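Local coordinates for migration inhibitory factor (Trichinella spiralis, PDB 1HFO), which belongs to the macrophage migration inhibitory factor family, small cytokine-like proteins that assemble as trimers of beta-alpha-beta subunits, at residues L19-A24 with F80-T85; G34-V39 with V106-T111. One frame throughout, in Å; residues are numbered along the deposited sequence.

Along the chain the four segments alternate: 19-24, 34-39, 80-85, 106-111. Contact 1 joins helix 18-30 to helix 69-87, whereas contact 2 joins the approach to strand 38-42 to the hairpin made by strands 106-108 and 111-112. Their centres lie about 20 Å apart, yet the two meet where helix 18-30 packs on strand 38-42, the outermost strand within this chain, where the sheet runs on into the second subunit: Val39 CG2 is 3.4 Å from Ser23 OG. Contact 1 thus belongs to the helical layer over the sheet, about 8 Å from the chain centre. Contact 2, about 15 Å out, stands at the subunit boundary, and both touch the second subunit of the trimer.

Contact 1 (L19-A24 with F80-T85); sequences LSSTSA and FDHLNT. Unlike the reference sequence in segment 80-85: Thr85 (reference Lys).
His82 of helix 69-87 reaches Ser21 and Thr22 of helix 18-30 across a gap of 7.8 Å between Thr22 CA and His82 CA, the nearest CA pair. Its CB leaves the helix toward the neighbour, and with CG anti to the backbone N (chi1 177°) the imidazole is carried outward between the two helices. CB and CG form the stem and make no close contact across the helices; it begins at CD2, NE2 and CE1. His82 CD2 passes 3.7 Å from Thr22 OG1, and His82 NE2 donates to that same oxygen over 2.9 Å. The acceptor lies just 11° out of the ring plane, as an N-H pointing in that plane requires. His82 CE1 is turned to Ser21, meeting Ser21 OG at 3.1 Å and Ser21 CB at 3.5 Å, so both hydroxyl oxygens lie along the ring's edge.

Thr22 OG1 is also hydrogen-bonded to Phe18 O in its own helix, and Ser21 OG to Asp17 O and Phe18 O. Each hydroxyl therefore has a backbone partner in addition to its place beside the imidazole. Thr22 and Leu83 also touch Phe3 of strand 2-7, so the polar bridge borders the packing of the two helices on the sheet.

The chemistry implies a single directional link between helices: a proton on NE2 meets a buried threonine oxygen, and the serine oxygen beside polarised CE1 probably adds weak electrostatic attraction.

Contact 2 (G34-V39 with V106-T111); sequences GSYVAV and VGWNGT
Two first torsions bring Tyr36 and Trp108 together. In Tyr36, CG stands anti to the carbonyl carbon (chi1 -72°), which lets the ring end approach the hairpin although CB does not point at it. In Trp108 CB already points at segment 34-39, and CG anti to the backbone N (chi1 171°) extends the indole from strand 106-108.

The rings form an edge-to-face pair, the edge of Tyr36 meeting the face of the indole. Centroids of the tyrosine ring and the six-membered ring of Trp108 are 5.1 Å apart, with the planes at 58°, so the T-shape is inclined rather than perpendicular. Tyr36 OH makes the closest approach, 3.6 Å from Trp108 CH2. Tyr36 CE1 is the atom over the indole face, 3.7 Å from Trp108 CZ2 and 3.8 Å from Trp108 CH2, near the rim instead of the centre.

Asn109 CB lies 3.4 Å above the opposite indole face, toward the rim. Asn109 is the second residue of the type I' turn from Trp108 to Thr111, closed by Trp108 N to Thr111 O (2.9 Å) and Thr111 N to Trp108 O (3.0 Å). Trp108 NE1 donates to Asn92 O of the second subunit, while Tyr36 O accepts a hydrogen bond from Tyr95 OH of that subunit. Ala38, Val39, Gly107 and Trp108 also join an antiparallel ladder with a strand of that neighbour.

Across the contact itself the attraction is dispersion and CH-pi in character, without a hydrogen bond; Trp108 NE1 and Tyr36 O, by contrast, are bonded to the second subunit.

Contact 1 (L19-A24 with F80-T85)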
loop_
_atom_site.group_PDB
_atom_site.type_symbol
_atom_site.label_atom_id
_atom_site.label_comp_id
_atom_site.label_asym_id
_atom_site.label_seq_id
_atom_site.Cartn_x
_atom_site.Cartn_y
_atom_site.Cartn_z
ATOM N N LEU A 19 -7.650 3.349 -17.034
ATOM C CA LEU A 19 -6.346 3.955 -16.770
ATOM C C LEU A 19 -6.245 5.319 -17.428
ATOM O O LEU A 19 -5.772 6.275 -16.821
ATOM C CB LEU A 19 -5.225 3.033 -17.248
ATOM C CG LEU A 19 -5.176 1.693 -16.502
ATOM C CD1 LEU A 19 -4.161 0.775 -17.131
ATOM C CD2 LEU A 19 -4.861 1.953 -15.028
ATOM N N SER A 20 -6.711 5.439 -18.668
ATOM C CA SER A 20 -6.639 6.740 -19.305
ATOM C C SER A 20 -7.520 7.787 -18.610
ATOM O O SER A 20 -7.064 8.887 -18.315
ATOM C CB SER A 20 -7.027 6.635 -20.792
ATOM O OG SER A 20 -8.376 6.230 -20.948
ATOM N N SER A 21 -8.780 7.449 -18.347
ATOM C CA SER A 21 -9.686 8.411 -17.729
ATOM C C SER A 21 -9.246 8.800 -16.328
ATOM O O SER A 21 -9.428 9.943 -15.927
ATOM C CB SER A 21 -11.122 7.880 -17.675
ATOM O OG SER A 21 -11.242 6.671 -16.949
ATOM N N THR A 22 -8.683 7.841 -15.603
ATOM C CA THR A 22 -8.227 8.098 -14.245
ATOM C C THR A 22 -6.944 8.939 -14.308
ATOM O O THR A 22 -6.782 9.893 -13.547
ATOM C CB THR A 22 -7.998 6.762 -13.509
ATOM O OG1 THR A 22 -9.185 5.946 -13.606
ATOM C CG2 THR A 22 -7.682 7.013 -12.049
ATOM N N SER A 23 -6.051 8.610 -15.238
ATOM C CA SER A 23 -4.805 9.395 -15.375
ATOM C C SER A 23 -5.150 10.852 -15.688
ATOM O O SER A 23 -4.578 11.787 -15.138
ATOM C CB SER A 23 -3.943 8.861 -16.505
ATOM O OG SER A 23 -3.470 7.558 -16.244
ATOM N N ALA A 24 -6.096 11.036 -16.602
ATOM C CA ALA A 24 -6.536 12.366 -16.974
ATOM C C ALA A 24 -7.117 13.114 -15.774
ATOM O O ALA A 24 -6.763 14.245 -15.518
ATOM C CB ALA A 24 -7.591 12.280 -18.090
ATOM N N PHE A 80 -14.656 10.014 -6.330
ATOM C CA PHE A 80 -15.689 9.035 -6.043
ATOM C C PHE A 80 -16.708 8.924 -7.166
ATOM O O PHE A 80 -17.154 7.826 -7.495
ATOM C CB PHE A 80 -16.385 9.359 -4.733
ATOM C CG PHE A 80 -15.686 8.792 -3.536
ATOM C CD1 PHE A 80 -14.519 9.371 -3.053
ATOM C CD2 PHE A 80 -16.182 7.658 -2.910
ATOM C CE1 PHE A 80 -13.846 8.816 -1.942
ATOM C CE2 PHE A 80 -15.527 7.098 -1.810
ATOM C CZ PHE A 80 -14.349 7.689 -1.329
ATOM N N ASP A 81 -17.067 10.057 -7.751
ATOM C CA ASP A 81 -18.001 10.049 -8.875
ATOM C C ASP A 81 -17.369 9.236 -10.007
ATOM O O ASP A 81 -17.996 8.354 -10.595
ATOM C CB ASP A 81 -18.287 11.482 -9.339
ATOM C CG ASP A 81 -18.918 11.534 -10.722
ATOM O OD1 ASP A 81 -19.972 10.891 -10.926
ATOM O OD2 ASP A 81 -18.355 12.220 -11.608
ATOM N N HIS A 82 -16.097 9.505 -10.277
ATOM C CA HIS A 82 -15.380 8.800 -11.325
ATOM C C HIS A 82 -15.326 7.288 -11.091
ATOM O O HIS A 82 -15.643 6.498 -11.974
ATOM C CB HIS A 82 -13.958 9.381 -11.440
ATOM C CG HIS A 82 -13.106 8.672 -12.438
ATOM N ND1 HIS A 82 -13.324 8.759 -13.795
ATOM C CD2 HIS A 82 -12.078 7.808 -12.275
ATOM C CE1 HIS A 82 -12.469 7.975 -14.425
ATOM N NE2 HIS A 82 -11.703 7.386 -13.526
ATOM N N LEU A 83 -14.923 6.870 -9.891
ATOM C CA LEU A 83 -14.837 5.451 -9.598
ATOM C C LEU A 83 -16.211 4.737 -9.619
ATOM O O LEU A 83 -16.327 3.610 -10.101
ATOM C CB LEU A 83 -14.138 5.263 -8.243
ATOM C CG LEU A 83 -12.689 5.788 -8.246
ATOM C CD1 LEU A 83 -12.139 5.803 -6.819
ATOM C CD2 LEU A 83 -11.817 4.905 -9.132
ATOM N N ASN A 84 -17.231 5.393 -9.080
ATOM C CA ASN A 84 -18.576 4.822 -9.077
ATOM C C ASN A 84 -19.024 4.621 -10.534
ATOM O O ASN A 84 -19.581 3.589 -10.891
ATOM C CB ASN A 84 -19.529 5.780 -8.352
ATOM C CG ASN A 84 -20.970 5.327 -8.414
ATOM O OD1 ASN A 84 -21.857 6.106 -8.768
ATOM N ND2 ASN A 84 -21.213 4.070 -8.067
ATOM N N THR A 85 -18.745 5.605 -11.380
ATOM C CA THR A 85 -19.127 5.517 -12.788
ATOM C C THR A 85 -18.396 4.439 -13.588
ATOM O O THR A 85 -19.004 3.737 -14.395
ATOM C CB THR A 85 -18.919 6.875 -13.485
ATOM O OG1 THR A 85 -19.757 7.860 -12.866
ATOM C CG2 THR A 85 -19.251 6.780 -14.978
#

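Contact 2 (G34-V39 with V106-T111)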
loop_
_atom_site.group_PDB
_atom_site.type_symbol
_atom_site.label_atom_id
_atom_site.label_comp_id
_atom_site.label_asym_id
_atom_site.label_seq_id
_atom_site.Cartn_x
_atom_site.Cartn_y
_atom_site.Cartn_z
ATOM N N GLY A 34 0.534 14.866 -17.188
ATOM C CA GLY A 34 0.186 13.462 -17.267
ATOM C C GLY A 34 1.375 12.517 -17.238
ATOM O O GLY A 34 1.242 11.365 -16.836
ATOM N N SER A 35 2.547 12.990 -17.663
ATOM C CA SER A 35 3.731 12.160 -17.701
ATOM C C SER A 35 4.203 11.737 -16.311
ATOM O O SER A 35 4.906 10.740 -16.157
ATOM C CB SER A 35 4.845 12.903 -18.445
ATOM O OG SER A 35 4.928 14.234 -17.988
ATOM N N TYR A 36 3.789 12.497 -15.299
ATOM C CA TYR A 36 4.139 12.195 -13.912
ATOM C C TYR A 36 3.004 11.468 -13.184
ATOM O O TYR A 36 3.118 11.182 -11.998
ATOM C CB TYR A 36 4.457 13.477 -13.159
ATOM C CG TYR A 36 5.765 14.107 -13.566
ATOM C CD1 TYR A 36 6.968 13.633 -13.051
ATOM C CD2 TYR A 36 5.795 15.165 -14.474
ATOM C CE1 TYR A 36 8.193 14.206 -13.437
ATOM C CE2 TYR A 36 7.011 15.740 -14.864
ATOM C CZ TYR A 36 8.203 15.252 -14.338
ATOM O OH TYR A 36 9.415 15.828 -14.701
ATOM N N VAL A 37 1.910 11.170 -13.883
ATOM C CA VAL A 37 0.790 10.495 -13.223
ATOM C C VAL A 37 0.819 8.979 -13.366
ATOM O O VAL A 37 0.879 8.444 -14.489
ATOM C CB VAL A 37 -0.558 10.995 -13.769
ATOM C CG1 VAL A 37 -1.714 10.225 -13.091
ATOM C CG2 VAL A 37 -0.688 12.468 -13.524
ATOM N N ALA A 38 0.786 8.280 -12.229
ATOM C CA ALA A 38 0.768 6.827 -12.253
ATOM C C ALA A 38 -0.551 6.376 -11.656
ATOM O O ALA A 38 -1.001 6.909 -10.636
ATOM C CB ALA A 38 1.942 6.243 -11.449
ATOM N N VAL A 39 -1.166 5.410 -12.321
ATOM C CA VAL A 39 -2.440 4.852 -11.877
ATOM C C VAL A 39 -2.315 3.351 -11.790
ATOM O O VAL A 39 -1.826 2.693 -12.707
ATOM C CB VAL A 39 -3.567 5.196 -12.855
ATOM C CG1 VAL A 39 -4.897 4.540 -12.357
ATOM C CG2 VAL A 39 -3.732 6.698 -12.943
ATOM N N VAL A 106 10.434 11.439 -2.177
ATOM C CA VAL A 106 10.011 10.783 -3.406
ATOM C C VAL A 106 11.122 10.593 -4.416
ATOM O O VAL A 106 11.712 11.565 -4.888
ATOM C CB VAL A 106 8.873 11.567 -4.106
ATOM C CG1 VAL A 106 8.547 10.918 -5.439
ATOM C CG2 VAL A 106 7.630 11.609 -3.191
ATOM N N GLY A 107 11.425 9.330 -4.690
ATOM C CA GLY A 107 12.438 9.012 -5.682
ATOM C C GLY A 107 11.802 8.858 -7.053
ATOM O O GLY A 107 10.733 8.279 -7.227
ATOM N N TRP A 108 12.483 9.397 -8.053
ATOM C CA TRP A 108 12.020 9.313 -9.422
ATOM C C TRP A 108 13.223 9.580 -10.308
ATOM O O TRP A 108 14.012 10.472 -10.009
ATOM C CB TRP A 108 10.941 10.370 -9.705
ATOM C CG TRP A 108 10.605 10.434 -11.179
ATOM C CD1 TRP A 108 9.870 9.545 -11.892
ATOM C CD2 TRP A 108 11.071 11.421 -12.111
ATOM N NE1 TRP A 108 9.847 9.918 -13.235
ATOM C CE2 TRP A 108 10.578 11.064 -13.385
ATOM C CE3 TRP A 108 11.865 12.574 -11.989
ATOM C CZ2 TRP A 108 10.847 11.822 -14.533
ATOM C CZ3 TRP A 108 12.136 13.331 -13.138
ATOM C CH2 TRP A 108 11.622 12.942 -14.393
ATOM N N ASN A 109 13.359 8.828 -11.398
ATOM C CA ASN A 109 14.483 9.039 -12.319
ATOM C C ASN A 109 15.833 8.902 -11.614
ATOM O O ASN A 109 16.800 9.512 -12.047
ATOM C CB ASN A 109 14.387 10.424 -12.966
ATOM C CG ASN A 109 15.086 10.496 -14.324
ATOM O OD1 ASN A 109 15.541 11.573 -14.747
ATOM N ND2 ASN A 109 15.159 9.373 -15.011
ATOM N N GLY A 110 15.898 8.103 -10.545
ATOM C CA GLY A 110 17.142 7.891 -9.810
ATOM C C GLY A 110 17.582 9.017 -8.888
ATOM O O GLY A 110 18.691 9.001 -8.334
ATOM N N THR A 111 16.718 10.006 -8.710
ATOM C CA THR A 111 17.033 11.128 -7.847
ATOM C C THR A 111 15.778 11.394 -7.018
ATOM O O THR A 111 14.872 10.561 -6.985
ATOM C CB THR A 111 17.453 12.374 -8.703
ATOM O OG1 THR A 111 17.825 13.459 -7.846
ATOM C CG2 THR A 111 16.310 12.837 -9.611
#